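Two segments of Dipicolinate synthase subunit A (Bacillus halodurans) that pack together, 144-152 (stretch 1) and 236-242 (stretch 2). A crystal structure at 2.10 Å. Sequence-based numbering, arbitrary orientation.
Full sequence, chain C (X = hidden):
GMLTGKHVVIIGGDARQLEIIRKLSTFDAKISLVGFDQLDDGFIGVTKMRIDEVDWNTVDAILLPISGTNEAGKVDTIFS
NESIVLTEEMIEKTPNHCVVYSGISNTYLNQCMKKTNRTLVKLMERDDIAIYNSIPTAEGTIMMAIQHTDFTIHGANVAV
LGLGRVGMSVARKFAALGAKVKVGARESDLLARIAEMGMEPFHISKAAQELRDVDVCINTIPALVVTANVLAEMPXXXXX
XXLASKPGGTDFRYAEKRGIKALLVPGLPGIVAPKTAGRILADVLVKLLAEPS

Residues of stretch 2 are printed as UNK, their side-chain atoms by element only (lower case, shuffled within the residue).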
HETATM    1  N   MSE C 144      -0.464   3.701   0.921  1.00 33.57           N
HETATM    2  CA  MSE C 144      -0.986   4.726  -0.005  1.00 33.86           C
HETATM    3  C   MSE C 144      -0.034   5.069  -1.159  1.00 32.44           C
HETATM    4  O   MSE C 144      -0.451   5.311  -2.301  1.00 30.80           O
HETATM    5  CB  MSE C 144      -1.266   6.056   0.688  1.00 35.45           C
HETATM    6  CG  MSE C 144      -1.995   6.005   2.012  1.00 43.13           C
HETATM    7 SE   MSE C 144      -3.489   7.237   2.011  0.75 58.12          SE
HETATM    8  CE  MSE C 144      -4.231   5.800   0.837  1.00 21.48           C
ATOM      9  N   ALA C 145       1.232   5.182  -0.818  1.00 32.41           N
ATOM     10  CA  ALA C 145       2.253   5.581  -1.790  1.00 32.16           C
ATOM     11  C   ALA C 145       2.345   4.502  -2.863  1.00 32.32           C
ATOM     12  O   ALA C 145       2.476   4.785  -4.072  1.00 33.27           O
ATOM     13  CB  ALA C 145       3.602   5.807  -1.103  1.00 31.56           C
ATOM     14  N   ILE C 146       2.222   3.262  -2.406  1.00 31.44           N
ATOM     15  CA  ILE C 146       2.240   2.124  -3.312  1.00 31.46           C
ATOM     16  C   ILE C 146       0.981   2.138  -4.186  1.00 32.47           C
ATOM     17  O   ILE C 146       1.037   1.963  -5.425  1.00 32.78           O
ATOM     18  CB  ILE C 146       2.369   0.776  -2.551  1.00 31.42           C
ATOM     19  CG1 ILE C 146       3.740   0.701  -1.845  1.00 32.68           C
ATOM     20  CG2 ILE C 146       2.116  -0.420  -3.512  1.00 28.57           C
ATOM     21  CD1 ILE C 146       3.890  -0.488  -0.928  1.00 31.68           C
ATOM     22  N   GLN C 147      -0.165   2.337  -3.552  1.00 32.74           N
ATOM     23  CA  GLN C 147      -1.462   2.341  -4.279  1.00 34.87           C
ATOM     24  C   GLN C 147      -1.610   3.373  -5.365  1.00 34.90           C
ATOM     25  O   GLN C 147      -2.257   3.118  -6.388  1.00 35.75           O
ATOM     26  CB  GLN C 147      -2.651   2.661  -3.342  1.00 35.25           C
ATOM     27  CG  GLN C 147      -3.152   1.514  -2.559  1.00 47.05           C
ATOM     28  CD  GLN C 147      -4.274   1.818  -1.581  1.00 50.55           C
ATOM     29  OE1 GLN C 147      -4.580   2.973  -1.300  1.00 56.34           O
ATOM     30  NE2 GLN C 147      -4.872   0.756  -1.029  1.00 55.30           N
ATOM     31  N   HIS C 148      -1.088   4.557  -5.091  1.00 34.14           N
ATOM     32  CA  HIS C 148      -1.345   5.730  -5.942  1.00 36.20           C
ATOM     33  C   HIS C 148      -0.267   6.084  -6.935  1.00 37.32           C
ATOM     34  O   HIS C 148      -0.383   7.098  -7.622  1.00 38.16           O
ATOM     35  CB  HIS C 148      -1.640   6.975  -5.082  1.00 36.79           C
ATOM     36  CG  HIS C 148      -2.944   6.900  -4.356  1.00 39.45           C
ATOM     37  ND1 HIS C 148      -4.141   7.207  -4.958  1.00 44.01           N
ATOM     38  CD2 HIS C 148      -3.240   6.553  -3.081  1.00 42.31           C
ATOM     39  CE1 HIS C 148      -5.123   7.046  -4.089  1.00 46.25           C
ATOM     40  NE2 HIS C 148      -4.605   6.637  -2.945  1.00 47.30           N
ATOM     41  N   THR C 149       0.780   5.260  -6.979  1.00 36.05           N
ATOM     42  CA  THR C 149       1.882   5.442  -7.932  1.00 33.26           C
ATOM     43  C   THR C 149       1.886   4.333  -8.982  1.00 30.94           C
ATOM     44  O   THR C 149       1.386   3.217  -8.743  1.00 33.51           O
ATOM     45  CB  THR C 149       3.230   5.505  -7.232  1.00 34.86           C
ATOM     46  OG1 THR C 149       3.438   4.272  -6.522  1.00 31.74           O
ATOM     47  CG2 THR C 149       3.271   6.703  -6.262  1.00 30.45           C
ATOM     48  N   ASP C 150       2.364   4.659 -10.173  1.00 27.54           N
ATOM     49  CA  ASP C 150       2.435   3.681 -11.241  1.00 27.33           C
ATOM     50  C   ASP C 150       3.866   3.181 -11.397  1.00 27.01           C
ATOM     51  O   ASP C 150       4.197   2.471 -12.308  1.00 27.28           O
ATOM     52  CB  ASP C 150       1.854   4.212 -12.551  1.00 28.51           C
ATOM     53  CG  ASP C 150       2.715   5.291 -13.203  1.00 30.11           C
ATOM     54  OD1 ASP C 150       3.711   5.772 -12.614  1.00 37.06           O
ATOM     55  OD2 ASP C 150       2.385   5.628 -14.337  1.00 36.33           O
ATOM     56  N   PHE C 151       4.681   3.544 -10.440  1.00 28.31           N
ATOM     57  CA  PHE C 151       6.088   3.151 -10.354  1.00 29.52           C
ATOM     58  C   PHE C 151       6.367   2.610  -8.954  1.00 30.83           C
ATOM     59  O   PHE C 151       5.590   2.825  -8.013  1.00 31.66           O
ATOM     60  CB  PHE C 151       7.019   4.358 -10.648  1.00 29.48           C
ATOM     61  CG  PHE C 151       6.730   5.571  -9.794  1.00 30.51           C
ATOM     62  CD1 PHE C 151       7.246   5.688  -8.516  1.00 32.59           C
ATOM     63  CD2 PHE C 151       5.925   6.589 -10.270  1.00 34.19           C
ATOM     64  CE1 PHE C 151       6.959   6.806  -7.709  1.00 33.23           C
ATOM     65  CE2 PHE C 151       5.648   7.694  -9.480  1.00 31.26           C
ATOM     66  CZ  PHE C 151       6.170   7.804  -8.197  1.00 30.63           C
ATOM     67  N   THR C 152       7.482   1.899  -8.811  1.00 31.81           N
ATOM     68  CA  THR C 152       7.878   1.351  -7.498  1.00 30.97           C
ATOM     69  C   THR C 152       8.453   2.421  -6.583  1.00 31.01           C
ATOM     70  O   THR C 152       9.160   3.328  -7.008  1.00 32.28           O
ATOM     71  CB  THR C 152       8.935   0.187  -7.604  1.00 31.14           C
ATOM     72  OG1 THR C 152      10.120   0.671  -8.274  1.00 34.39           O
ATOM     73  CG2 THR C 152       8.356  -1.070  -8.355  1.00 28.66           C
ATOM     74  N   UNK C 236       5.937  16.700 -12.422  1.00 40.09           N
ATOM     75  CA  UNK C 236       4.501  16.635 -12.685  1.00 40.62           C
ATOM     76  C   UNK C 236       3.791  15.409 -12.127  1.00 39.78           C
ATOM     77  O   UNK C 236       2.609  15.421 -11.871  1.00 39.73           O
ATOM     78  o   UNK C 236       2.935  16.463 -14.518  1.00 47.96           O
ATOM     79  c   UNK C 236       4.289  16.675 -14.207  1.00 42.20           C
ATOM     80  N   UNK C 237       4.540  14.346 -11.927  1.00 39.78           N
ATOM     81  CA  UNK C 237       3.963  13.076 -11.457  1.00 38.49           C
ATOM     82  C   UNK C 237       4.083  12.905  -9.948  1.00 38.67           C
ATOM     83  O   UNK C 237       3.666  11.896  -9.402  1.00 37.55           O
ATOM     84  c   UNK C 237       6.106  11.786 -11.692  1.00 33.92           C
ATOM     85  n   UNK C 237       8.010  11.448 -10.645  1.00 30.98           N
ATOM     86  n   UNK C 237       7.149  12.328 -12.411  1.00 28.65           N
ATOM     87  c   UNK C 237       8.283  12.093 -11.771  1.00 34.41           C
ATOM     88  c   UNK C 237       6.656  11.235 -10.578  1.00 32.24           C
ATOM     89  c   UNK C 237       4.681  11.909 -12.119  1.00 37.39           C
ATOM     90  N   UNK C 238       4.634  13.910  -9.269  1.00 38.85           N
ATOM     91  CA  UNK C 238       4.878  13.780  -7.838  1.00 38.18           C
ATOM     92  C   UNK C 238       3.583  13.547  -7.065  1.00 38.25           C
ATOM     93  O   UNK C 238       2.539  14.093  -7.384  1.00 38.71           O
ATOM     94  c   UNK C 238       6.039  14.664  -5.831  1.00 33.99           C
ATOM     95  c   UNK C 238       5.571  14.983  -7.242  1.00 37.90           C
ATOM     96  o   UNK C 238       6.716  15.297  -8.024  1.00 44.70           O
ATOM     97  N   UNK C 239       3.689  12.717  -6.039  1.00 38.19           N
ATOM     98  CA  UNK C 239       2.558  12.442  -5.146  1.00 37.60           C
ATOM     99  C   UNK C 239       2.880  13.027  -3.769  1.00 38.52           C
ATOM    100  O   UNK C 239       3.874  12.678  -3.136  1.00 38.83           O
ATOM    101  c   UNK C 239       1.143  10.532  -4.200  1.00 37.33           C
ATOM    102  c   UNK C 239      -1.022  10.920  -3.285  1.00 38.12           C
ATOM    103  c   UNK C 239       1.166   9.313  -3.560  1.00 38.13           C
ATOM    104  c   UNK C 239       0.020  11.312  -4.079  1.00 32.54           C
ATOM    105  c   UNK C 239       0.110   8.893  -2.798  1.00 36.74           C
ATOM    106  c   UNK C 239       2.302  10.943  -5.090  1.00 36.73           C
ATOM    107  c   UNK C 239      -1.000   9.698  -2.670  1.00 35.37           C
ATOM    108  N   UNK C 240       2.049  13.958  -3.333  1.00 37.86           N
ATOM    109  CA  UNK C 240       2.249  14.583  -2.024  1.00 37.32           C
ATOM    110  C   UNK C 240       1.245  14.014  -1.031  1.00 37.32           C
ATOM    111  O   UNK C 240       0.054  14.141  -1.222  1.00 36.58           O
ATOM    112  c   UNK C 240       2.084  16.630  -0.572  1.00 35.96           C
ATOM    113  c   UNK C 240       2.030  16.109  -2.024  1.00 38.43           C
ATOM    114  c   UNK C 240       3.049  16.848  -2.939  1.00 31.75           C
ATOM    115  N   UNK C 241       1.753  13.381   0.014  1.00 36.12           N
ATOM    116  CA  UNK C 241       0.911  12.830   1.067  1.00 37.04           C
ATOM    117  C   UNK C 241       1.105  13.710   2.297  1.00 37.13           C
ATOM    118  O   UNK C 241       2.199  13.763   2.851  1.00 36.82           O
ATOM    119  c   UNK C 241       0.405  10.832   2.537  1.00 35.65           C
ATOM    120  c   UNK C 241       1.365   8.928   0.426  1.00 44.40           C
ATOM    121  c   UNK C 241       1.256  11.351   1.384  1.00 38.17           C
ATOM    122  c   UNK C 241       0.958  10.426   0.186  1.00 42.11           C
ATOM    123  N   UNK C 242       0.062  14.452   2.664  1.00 37.04           N
ATOM    124  CA  UNK C 242       0.114  15.387   3.807  1.00 37.57           C
ATOM    125  C   UNK C 242      -0.523  14.794   5.059  1.00 38.97           C
ATOM    126  O   UNK C 242      -1.744  14.597   5.163  1.00 38.40           O
ATOM    127  c   UNK C 242      -0.045  17.829   4.361  1.00 37.81           C
ATOM    128  c   UNK C 242      -0.497  16.721   3.449  1.00 37.89           C
ATOM    129  o   UNK C 242      -0.300  18.982   4.003  1.00 34.99           O
ATOM    130  o   UNK C 242       0.543  17.558   5.429  1.00 35.32           O
TER

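Position 236 carries two side-chain atoms, a carbon followed by an oxygen, and no part of it reaches stretch 1. A single carbon bearing one hydroxyl is serine, Ser236, exposed and not part of the packing.

Position 237 has one carbon leading to a five-membered ring of three carbons and two nitrogens, an imidazole, and its CB points toward stretch 1. A carbon of that ring comes within 3.8 Å of CE2 of Phe151. The residue is His237, and the touching atom is its CD2. The two ring planes stand at 82° with centroids 5.7 Å apart, an oblique meeting; NE2 is hydrogen-bonded elsewhere in the structure.

At position 238 the first carbon carries one oxygen and one carbon, and that first carbon points away from stretch 1. A branch of one hydroxyl and one methyl identifies Thr238, which makes no contact here.

Position 239 opens the strand with one carbon and a ring of six carbons, without a hydroxyl. One ring carbon lies 3.5 Å from CB of His148 and 3.7 Å from O of Met144. This is phenylalanine, Phe239, and that carbon is its CE2. No other residue in the contact has as much area covered by the opposing stretch. With chi1 in t, the ring extends to the helix. The oxygen of Met144 also accepts the backbone hydrogen bond from N of His148 (3.0 Å), so the ring edge meets a carbonyl already engaged in the helix. The imidazole of His148 lies obliquely to the phenyl, planes at 47°, and CG2 of Thr149 is 4.3 Å from CD2 of Phe239.

Position 240 has three carbons, the first bearing the other two, and is out of reach: Val240.

Position 241 has four carbons forked at the first, one arm two carbons long, again aimed toward stretch 1. The end carbon of the longer arm lies 3.9 Å from CB of Met144 (a selenomethionine) and 4.1 Å from CB of Ala145. This is Ile241, its CD1 placed there by an m,t rotamer.

Position 242 has two carbons, the second carrying two oxygens, the carboxylate of Asp242; it is out of reach of stretch 1.

The rule is alternation: 239 and 241 face the helix, while 240 and 242 do not. Strand and helix run roughly antiparallel, at 149°, their axes 10.0 Å apart at closest approach, a gap bridged by side chains. No hydrogen bond crosses between the stretches; the contact is made by packing: an aromatic ring against Met144, Ala145 and His148, an isoleucine two residues along at Met144 and Ala145, and the His237–Phe151 pair beyond the helix.

Stretch 2 (236-242) SHTFVID
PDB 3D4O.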